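Local coordinates for protein putative amidohydrolase (Unidentified, PDB 3MKV) that probably acts as a zinc-dependent prolidase of the amidohydrolase superfamily, hydrolysing dipeptides that end in proline, at residues V68-F73 with D326-A331; R100-V105 with R333-E338. All coordinates share one frame; numbering follows the deposited sequence.

Contact 1 of 2, residues V68-F73 with D326-A331; sequences VVAIEF and DLLGEA. With ZN (zinc ion), chain I.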
loop_
_atom_site.group_PDB
_atom_site.type_symbol
_atom_site.label_atom_id
_atom_site.label_comp_id
_atom_site.label_asym_id
_atom_site.label_seq_id
_atom_site.Cartn_x
_atom_site.Cartn_y
_atom_site.Cartn_z
ATOM N N VAL A 68 -23.348 -18.851 18.060
ATOM C CA VAL A 68 -23.804 -19.875 17.146
ATOM C C VAL A 68 -22.656 -20.463 16.330
ATOM O O VAL A 68 -22.682 -21.643 15.982
ATOM C CB VAL A 68 -24.956 -19.369 16.253
ATOM C CG1 VAL A 68 -25.049 -20.193 14.981
ATOM C CG2 VAL A 68 -26.272 -19.410 17.035
ATOM N N VAL A 69 -21.635 -19.661 16.040
ATOM C CA VAL A 69 -20.546 -20.170 15.208
ATOM C C VAL A 69 -19.364 -20.658 16.011
ATOM O O VAL A 69 -18.320 -20.959 15.444
ATOM C CB VAL A 69 -20.064 -19.161 14.126
ATOM C CG1 VAL A 69 -21.262 -18.510 13.450
ATOM C CG2 VAL A 69 -19.112 -18.127 14.717
ATOM N N ALA A 70 -19.527 -20.737 17.330
ATOM C CA ALA A 70 -18.506 -21.348 18.179
ATOM C C ALA A 70 -18.644 -22.851 18.069
ATOM O O ALA A 70 -19.091 -23.513 19.005
ATOM C CB ALA A 70 -18.665 -20.907 19.606
ATOM N N ILE A 71 -18.257 -23.378 16.909
ATOM C CA ILE A 71 -18.480 -24.779 16.566
ATOM C C ILE A 71 -17.445 -25.707 17.193
ATOM O O ILE A 71 -17.583 -26.932 17.121
ATOM C CB ILE A 71 -18.497 -25.005 15.034
ATOM C CG1 ILE A 71 -17.153 -24.616 14.409
ATOM C CG2 ILE A 71 -19.629 -24.228 14.375
ATOM C CD1 ILE A 71 -17.013 -25.072 12.954
ATOM N N GLU A 72 -16.407 -25.127 17.793
ATOM C CA GLU A 72 -15.497 -25.899 18.637
ATOM C C GLU A 72 -14.873 -25.077 19.757
ATOM O O GLU A 72 -15.022 -23.856 19.793
ATOM C CB GLU A 72 -14.422 -26.642 17.825
ATOM C CG GLU A 72 -14.251 -26.216 16.375
ATOM C CD GLU A 72 -13.065 -26.913 15.710
ATOM O OE1 GLU A 72 -13.211 -27.429 14.574
ATOM O OE2 GLU A 72 -11.981 -26.953 16.339
ATOM N N PHE A 73 -14.186 -25.761 20.674
ATOM C CA PHE A 73 -13.525 -25.122 21.819
ATOM C C PHE A 73 -12.349 -24.198 21.448
ATOM O O PHE A 73 -12.031 -23.269 22.188
ATOM C CB PHE A 73 -13.045 -26.180 22.825
ATOM C CG PHE A 73 -14.146 -26.758 23.686
ATOM C CD1 PHE A 73 -14.771 -27.950 23.340
ATOM C CD2 PHE A 73 -14.553 -26.110 24.850
ATOM C CE1 PHE A 73 -15.783 -28.482 24.134
ATOM C CE2 PHE A 73 -15.566 -26.639 25.650
ATOM C CZ PHE A 73 -16.175 -27.825 25.290
ATOM N N ASP A 326 -23.361 -19.245 27.083
ATOM C CA ASP A 326 -21.994 -19.028 26.573
ATOM C C ASP A 326 -21.201 -20.320 26.362
ATOM O O ASP A 326 -20.027 -20.399 26.724
ATOM C CB ASP A 326 -21.209 -18.092 27.506
ATOM C CG ASP A 326 -19.921 -17.572 26.877
ATOM O OD1 ASP A 326 -19.826 -17.536 25.630
ATOM O OD2 ASP A 326 -18.996 -17.194 27.631
ATOM N N LEU A 327 -21.830 -21.321 25.759
ATOM C CA LEU A 327 -21.189 -22.622 25.556
ATOM C C LEU A 327 -20.482 -22.751 24.196
ATOM O O LEU A 327 -20.849 -22.079 23.228
ATOM C CB LEU A 327 -22.222 -23.743 25.733
ATOM C CG LEU A 327 -22.756 -23.952 27.161
ATOM C CD1 LEU A 327 -24.111 -24.634 27.176
ATOM C CD2 LEU A 327 -21.760 -24.725 28.028
ATOM N N LEU A 328 -19.493 -23.645 24.125
ATOM C CA LEU A 328 -18.671 -23.820 22.925
ATOM C C LEU A 328 -18.691 -25.254 22.414
ATOM O O LEU A 328 -18.859 -26.192 23.182
ATOM C CB LEU A 328 -17.214 -23.425 23.205
ATOM C CG LEU A 328 -16.953 -22.129 23.984
ATOM C CD1 LEU A 328 -15.491 -22.010 24.357
ATOM C CD2 LEU A 328 -17.411 -20.894 23.204
ATOM N N GLY A 329 -18.504 -25.419 21.110
ATOM C CA GLY A 329 -18.329 -26.741 20.511
ATOM C C GLY A 329 -19.354 -27.782 20.919
ATOM O O GLY A 329 -20.560 -27.582 20.764
ATOM N N GLU A 330 -18.844 -28.889 21.421
ATOM C CA GLU A 330 -19.608 -30.034 21.857
ATOM C C GLU A 330 -20.512 -29.713 23.023
ATOM O O GLU A 330 -21.576 -30.282 23.165
ATOM C CB GLU A 330 -18.656 -31.159 22.238
ATOM C CG GLU A 330 -17.940 -31.810 21.070
ATOM C CD GLU A 330 -16.670 -31.086 20.621
ATOM O OE1 GLU A 330 -16.393 -29.955 21.065
ATOM O OE2 GLU A 330 -15.937 -31.671 19.803
ATOM N N ALA A 331 -20.033 -28.831 23.881
ATOM C CA ALA A 331 -20.695 -28.459 25.132
ATOM C C ALA A 331 -21.985 -27.681 24.920
ATOM O O ALA A 331 -22.833 -27.609 25.817
ATOM C CB ALA A 331 -19.759 -27.657 25.987
HETATM ZN ZN ZN I . -19.445 -15.260 25.012
#

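Contact 2 of 2, residues R100-V105 with R333-E338; sequences RGFTTV and RLQSDE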
loop_
_atom_site.group_PDB
_atom_site.type_symbol
_atom_site.label_atom_id
_atom_site.label_comp_id
_atom_site.label_asym_id
_atom_site.label_seq_id
_atom_site.Cartn_x
_atom_site.Cartn_y
_atom_site.Cartn_z
ATOM N N ARG A 100 -34.609 -27.303 22.428
ATOM C CA ARG A 100 -34.550 -27.123 23.885
ATOM C C ARG A 100 -35.508 -26.022 24.367
ATOM O O ARG A 100 -35.508 -25.651 25.545
ATOM C CB ARG A 100 -33.117 -26.794 24.327
ATOM C CG ARG A 100 -32.097 -27.893 24.031
ATOM C CD ARG A 100 -30.751 -27.663 24.741
ATOM N NE ARG A 100 -29.866 -26.753 24.017
ATOM C CZ ARG A 100 -29.009 -27.130 23.069
ATOM N NH1 ARG A 100 -28.917 -28.405 22.722
ATOM N NH2 ARG A 100 -28.243 -26.230 22.465
ATOM N N GLY A 101 -36.313 -25.484 23.460
ATOM C CA GLY A 101 -37.307 -24.482 23.846
ATOM C C GLY A 101 -36.894 -23.032 23.658
ATOM O O GLY A 101 -37.677 -22.121 23.905
ATOM N N PHE A 102 -35.664 -22.800 23.218
ATOM C CA PHE A 102 -35.192 -21.434 23.065
ATOM C C PHE A 102 -35.675 -20.822 21.753
ATOM O O PHE A 102 -35.172 -21.141 20.677
ATOM C CB PHE A 102 -33.673 -21.366 23.219
ATOM C CG PHE A 102 -33.203 -21.725 24.598
ATOM C CD1 PHE A 102 -33.141 -20.766 25.595
ATOM C CD2 PHE A 102 -32.854 -23.035 24.911
ATOM C CE1 PHE A 102 -32.718 -21.093 26.875
ATOM C CE2 PHE A 102 -32.433 -23.371 26.193
ATOM C CZ PHE A 102 -32.366 -22.393 27.178
ATOM N N THR A 103 -36.671 -19.946 21.862
ATOM C CA THR A 103 -37.318 -19.385 20.691
ATOM C C THR A 103 -36.661 -18.079 20.277
ATOM O O THR A 103 -36.838 -17.613 19.151
ATOM C CB THR A 103 -38.849 -19.222 20.885
ATOM O OG1 THR A 103 -39.123 -18.602 22.144
ATOM C CG2 THR A 103 -39.529 -20.573 20.860
ATOM N N THR A 104 -35.899 -17.493 21.195
ATOM C CA THR A 104 -35.089 -16.328 20.867
ATOM C C THR A 104 -33.726 -16.475 21.527
ATOM O O THR A 104 -33.621 -16.997 22.642
ATOM C CB THR A 104 -35.728 -15.000 21.335
ATOM O OG1 THR A 104 -36.972 -14.790 20.661
ATOM C CG2 THR A 104 -34.802 -13.828 21.023
ATOM N N VAL A 105 -32.682 -16.036 20.830
ATOM C CA VAL A 105 -31.367 -15.918 21.448
ATOM C C VAL A 105 -30.666 -14.610 21.089
ATOM O O VAL A 105 -30.884 -14.037 20.014
ATOM C CB VAL A 105 -30.460 -17.097 21.091
ATOM C CG1 VAL A 105 -30.989 -18.391 21.731
ATOM C CG2 VAL A 105 -30.321 -17.220 19.557
ATOM N N ARG A 333 -24.395 -28.540 23.822
ATOM C CA ARG A 333 -25.538 -29.412 24.092
ATOM C C ARG A 333 -26.094 -29.234 25.514
ATOM O O ARG A 333 -27.214 -29.671 25.810
ATOM C CB ARG A 333 -25.159 -30.869 23.876
ATOM C CG ARG A 333 -24.988 -31.633 25.170
ATOM C CD ARG A 333 -23.541 -31.764 25.575
ATOM N NE ARG A 333 -22.994 -33.048 25.152
ATOM C CZ ARG A 333 -22.031 -33.701 25.798
ATOM N NH1 ARG A 333 -21.506 -33.198 26.911
ATOM N NH2 ARG A 333 -21.598 -34.866 25.330
ATOM N N LEU A 334 -25.306 -28.575 26.370
ATOM C CA LEU A 334 -25.584 -28.465 27.804
ATOM C C LEU A 334 -26.392 -27.231 28.181
ATOM O O LEU A 334 -26.714 -27.021 29.348
ATOM C CB LEU A 334 -24.271 -28.480 28.608
ATOM C CG LEU A 334 -23.486 -29.796 28.595
ATOM C CD1 LEU A 334 -22.041 -29.579 29.006
ATOM C CD2 LEU A 334 -24.154 -30.841 29.499
ATOM N N GLN A 335 -26.720 -26.419 27.192
ATOM C CA GLN A 335 -27.475 -25.192 27.423
ATOM C C GLN A 335 -28.530 -25.286 28.543
ATOM O O GLN A 335 -28.538 -24.479 29.471
ATOM C CB GLN A 335 -28.133 -24.760 26.116
ATOM C CG GLN A 335 -28.647 -23.344 26.098
ATOM C CD GLN A 335 -29.161 -22.977 24.724
ATOM O OE1 GLN A 335 -29.527 -23.852 23.942
ATOM N NE2 GLN A 335 -29.182 -21.684 24.416
ATOM N N SER A 336 -29.433 -26.255 28.456
ATOM C CA SER A 336 -30.525 -26.334 29.430
ATOM C C SER A 336 -30.073 -26.562 30.882
ATOM O O SER A 336 -30.842 -26.346 31.816
ATOM C CB SER A 336 -31.523 -27.404 29.025
ATOM O OG SER A 336 -32.050 -27.106 27.757
ATOM N N ASP A 337 -28.831 -26.985 31.077
ATOM C CA ASP A 337 -28.342 -27.206 32.432
ATOM C C ASP A 337 -28.188 -25.915 33.219
ATOM O O ASP A 337 -27.978 -25.950 34.428
ATOM C CB ASP A 337 -27.021 -27.965 32.421
ATOM C CG ASP A 337 -27.212 -29.445 32.237
ATOM O OD1 ASP A 337 -28.058 -29.846 31.406
ATOM O OD2 ASP A 337 -26.520 -30.213 32.931
ATOM N N GLU A 338 -28.282 -24.776 32.542
ATOM C CA GLU A 338 -28.127 -23.504 33.239
ATOM C C GLU A 338 -29.322 -23.254 34.159
ATOM O O GLU A 338 -29.241 -22.448 35.083
ATOM C CB GLU A 338 -27.918 -22.344 32.255
ATOM C CG GLU A 338 -27.803 -20.949 32.894
ATOM C CD GLU A 338 -26.438 -20.674 33.528
ATOM O OE1 GLU A 338 -26.254 -19.556 34.074
ATOM O OE2 GLU A 338 -25.556 -21.568 33.479
#

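Contact 1 of 2, residues V68-F73 with D326-A331
F73 brings the largest share of buried surface to the meeting of 68-73 with 326-331, and its phenyl ring packs against L328, E330 and A331. With CG anti to the carbonyl carbon (chi1 -77°), the ring extends back to the other loop, and the carbonyl oxygen of L328 lies over one face, 3.8 Å from F73 CZ and displaced toward the rim. E330, its chain bent at chi2, brings its carboxylate to the ring edge, with OE1 3.4 Å from F73 CD1 and the two planes 17° apart. The same CZ reaches A331 CB at 3.7 Å. L328 works from the middle: its CB passes obliquely by F73 CD2 at 4.1 Å, while the CD2 branch turns to A70 CB, 3.8 Å away, so one leucine touches both A70 and F73. Between these hydrophobic patches the backbones touch at G329, whose CA stands 3.5 Å from the CA of E72; a CB here would run into E72 CA, and the positive phi (49°) separately favours glycine. G329 N donates to A70 O across 2.9 Å, arriving above the carbonyl plane, and Q332 NE2 grips that oxygen as well. A70 is the centre of an inverse gamma turn. E72 takes its acidic end to R77 and R89, whereas helix 277-286 packs against F73 and A331. One segment begins at a zinc ligand, D326, whose OD1 binds the metal at 2.4 Å alongside H65, H67 and the carboxylated K193, and the other directly follows H65 and H67. Such a junction, joining the loop behind the His-x-His pair to the one that starts at the aspartate ligand, belongs to the metal-bearing barrel end of amidohydrolases.

Contact 2 of 2, residues R100-V105 with R333-E338
Q335 stands between an arginine and a phenylalanine, and its flat amide meets the two in quite different ways. Its CG is anti to the backbone N (chi1 -165°) and the chain stays extended beyond it, so the amide is carried straight out to 100-105. R100 bends at chi3 and offers the side of its guanidinium: NE and NH2 both donate to Q335 OE1, at 2.9 Å from NE and 3.1 Å from NH2. The oxygen lies in the guanidinium plane, yet the amide is tilted 65° from that plane, so the donors are not equivalent. NE sits in the carbonyl plane on a lone pair, while NH2 approaches from above it. Against F102 the same amide lies almost flat, 16° from the ring plane and stacked on one face, with NE2 3.9 Å above the ring and over its centre. That nitrogen also donates to D63 OD2; held between a cationic donor at OE1 and an acidic acceptor at NE2, the amide is probably polarised, and the two partners are consistent with a single orientation of it. S336 OG comes to the edge of both flat groups, 3.3 Å from R100 CD and 4.1 Å from F102 CE2. R333 O lies over one face of the R100 guanidinium, 3.7 Å from R100 NH1 and not bonded to it; Q397 links the two residues, accepting from the arginine and donating to the carbonyl. A Schellman motif with G101 as C-prime residue ends helix 83-99 just before F102, and M97 of that helix also packs on Q335. The segment then enters strand 102-107, parallel to strands 56-63 and 128-131 in the barrel; 333-338 lies against its start, passing from a 3-10 turn through a type I turn (L334 to D337) into helix 337-343.

Both contacts are largely buried and use successive parts of one connection, 326-331 and then 333-338, which meets the loop after strand 65-66 in contact 1 and, in contact 2, the end of helix 83-99 and the start of strand 102-107. Their centres lie 13 Å apart, and L327 CD1 of contact 1 packs 3.2 Å from Q335 N of contact 2. Contact 1, beside the zinc site, relies on backbone proximity, one main-chain bond and hydrophobic cover. Contact 2, more central in the chain and removed from the metal, instead buries charged and amide groups in side-chain bonds and a stack, reaching the exposed surface at R333.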